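Ornithine carbamoyltransferase (Gloeobacter violaceus, PDB 3GD5) probably catalyses the reversible transfer of the carbamoyl group from carbamoyl phosphate to L-ornithine, giving L-citrulline in arginine biosynthesis. Local coordinates at residues A[140-145]-A[301-306]. Residues are numbered along the deposited sequence; the frame is centred on the assembly and turned at random.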
loop_
_atom_site.group_PDB
_atom_site.type_symbol
_atom_site.label_atom_id
_atom_site.label_comp_id
_atom_site.label_asym_id
_atom_site.label_seq_id
_atom_site.Cartn_x
_atom_site.Cartn_y
_atom_site.Cartn_z
ATOM N N GLN A 140 22.109 23.962 -7.343
ATOM C CA GLN A 140 23.228 23.158 -6.856
ATOM C C GLN A 140 24.533 23.749 -7.391
ATOM O O GLN A 140 25.481 23.996 -6.641
ATOM C CB GLN A 140 23.094 21.710 -7.332
ATOM C CG GLN A 140 24.293 20.821 -6.999
ATOM C CD GLN A 140 24.506 20.665 -5.507
ATOM O OE1 GLN A 140 23.579 20.296 -4.772
ATOM N NE2 GLN A 140 25.726 20.945 -5.045
ATOM N N VAL A 141 24.561 23.981 -8.696
ATOM C CA VAL A 141 25.741 24.523 -9.350
ATOM C C VAL A 141 26.157 25.903 -8.856
ATOM O O VAL A 141 27.352 26.157 -8.719
ATOM C CB VAL A 141 25.553 24.532 -10.890
ATOM C CG1 VAL A 141 26.670 25.356 -11.577
ATOM C CG2 VAL A 141 25.578 23.096 -11.399
ATOM N N VAL A 142 25.198 26.791 -8.579
ATOM C CA VAL A 142 25.559 28.115 -8.090
ATOM C C VAL A 142 26.245 27.952 -6.731
ATOM O O VAL A 142 27.110 28.744 -6.348
ATOM C CB VAL A 142 24.321 29.068 -7.963
ATOM C CG1 VAL A 142 23.524 29.077 -9.271
ATOM C CG2 VAL A 142 23.440 28.653 -6.810
ATOM N N ALA A 143 25.870 26.903 -6.009
ATOM C CA ALA A 143 26.469 26.634 -4.708
ATOM C C ALA A 143 27.879 26.077 -4.903
ATOM O O ALA A 143 28.809 26.424 -4.168
ATOM C CB ALA A 143 25.610 25.633 -3.922
ATOM N N ASP A 144 28.041 25.219 -5.901
ATOM C CA ASP A 144 29.343 24.625 -6.169
ATOM C C ASP A 144 30.332 25.705 -6.602
ATOM O O ASP A 144 31.462 25.759 -6.103
ATOM C CB ASP A 144 29.225 23.554 -7.261
ATOM C CG ASP A 144 28.181 22.489 -6.929
ATOM O OD1 ASP A 144 28.113 22.055 -5.751
ATOM O OD2 ASP A 144 27.443 22.077 -7.851
ATOM N N LEU A 145 29.891 26.554 -7.529
ATOM C CA LEU A 145 30.699 27.647 -8.061
ATOM C C LEU A 145 31.168 28.545 -6.924
ATOM O O LEU A 145 32.335 28.917 -6.859
ATOM C CB LEU A 145 29.871 28.455 -9.063
ATOM C CG LEU A 145 30.173 28.368 -10.566
ATOM C CD1 LEU A 145 30.697 27.006 -10.963
ATOM C CD2 LEU A 145 28.905 28.710 -11.334
ATOM N N LEU A 301 22.490 26.738 0.928
ATOM C CA LEU A 301 21.708 27.740 1.646
ATOM C C LEU A 301 22.043 29.174 1.209
ATOM O O LEU A 301 21.151 29.976 0.906
ATOM C CB LEU A 301 21.943 27.591 3.154
ATOM C CG LEU A 301 21.602 28.796 4.034
ATOM C CD1 LEU A 301 20.157 29.152 3.836
ATOM C CD2 LEU A 301 21.895 28.490 5.498
ATOM N N HIS A 302 23.331 29.491 1.191
ATOM C CA HIS A 302 23.768 30.832 0.813
ATOM C C HIS A 302 23.464 31.118 -0.653
ATOM O O HIS A 302 23.103 32.232 -1.013
ATOM C CB HIS A 302 25.262 30.983 1.104
ATOM C CG HIS A 302 25.626 30.645 2.516
ATOM N ND1 HIS A 302 25.103 31.322 3.598
ATOM C CD2 HIS A 302 26.421 29.676 3.025
ATOM C CE1 HIS A 302 25.559 30.781 4.714
ATOM N NE2 HIS A 302 26.362 29.780 4.395
ATOM N N ALA A 303 23.583 30.103 -1.492
ATOM C CA ALA A 303 23.303 30.287 -2.908
ATOM C C ALA A 303 21.813 30.512 -3.135
ATOM O O ALA A 303 21.417 31.390 -3.913
ATOM C CB ALA A 303 23.777 29.081 -3.702
ATOM N N GLN A 304 20.983 29.714 -2.468
ATOM C CA GLN A 304 19.544 29.848 -2.627
ATOM C C GLN A 304 19.003 31.159 -2.050
ATOM O O GLN A 304 18.022 31.697 -2.563
ATOM C CB GLN A 304 18.836 28.615 -2.041
ATOM C CG GLN A 304 18.862 27.457 -3.032
ATOM C CD GLN A 304 18.795 26.083 -2.391
ATOM O OE1 GLN A 304 19.217 25.111 -2.995
ATOM N NE2 GLN A 304 18.257 25.997 -1.177
ATOM N N LYS A 305 19.635 31.683 -1.002
ATOM C CA LYS A 305 19.205 32.972 -0.438
ATOM C C LYS A 305 19.401 34.053 -1.506
ATOM O O LYS A 305 18.571 34.943 -1.667
ATOM C CB LYS A 305 20.035 33.343 0.794
ATOM C CG LYS A 305 19.703 32.537 2.030
ATOM C CD LYS A 305 20.624 32.872 3.191
ATOM C CE LYS A 305 20.524 34.326 3.613
ATOM N NZ LYS A 305 21.340 34.509 4.837
ATOM N N ALA A 306 20.512 33.969 -2.235
ATOM C CA ALA A 306 20.791 34.932 -3.293
ATOM C C ALA A 306 19.750 34.836 -4.409
ATOM O O ALA A 306 19.326 35.860 -4.944
ATOM C CB ALA A 306 22.191 34.715 -3.856
#
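Ala303 meets Val142 and Ala143 where buried faces of two helices come close, a worked example of how small side chains let helix backbones approach: the CA atoms of Ala143 and Ala303 are 5.2 Å apart. Along 140-145, the side chain of Gln140 leaves the backbone on the side away from 301-306 and runs forward along its own helix, where NE2 donates to Asp144 OD1, one turn on, at 2.7 Å. The carboxylate oxygen is approached on its syn side, 21° out of the carboxylate plane, and lies nearly in the amide plane of Gln140. The other end of the amide, OE1, is bonded to Arg300 NE, so both ends are held and the rotation of the group is fixed. Gln140 and Arg300 are both expected, by similarity, to bind carbamoyl phosphate, which places this packing beside the probable active site.

Val142 turns its CB toward the partner helix. With chi1 at -51°, CG2 sits between the backbone N and the carbonyl carbon and is the branch directed at the Ala303 methyl; the modelled separation of these two carbons is too short to be trusted. Ala143 follows with a smaller, purely apolar touch: its CA lies 3.8 Å from Ala303 CB, and the two methyl carbons, Ala143 CB and Ala303 CB, are 3.9 Å apart. One alanine methyl thus faces two successive residues of the opposing helix. Asp144 stands apart from the alanine contact, its OD2 being hydrogen-bonded to Tyr230 OH on strand 228-231 of the ornithine-binding half.

The contact pairs the two interdomain helices of the carbamoyltransferase fold: helix 138-152 leads from strand 128-130 to strand 159-163 of the second parallel sheet, while helix 293-312 returns to pack on helices 24-39 and 60-72.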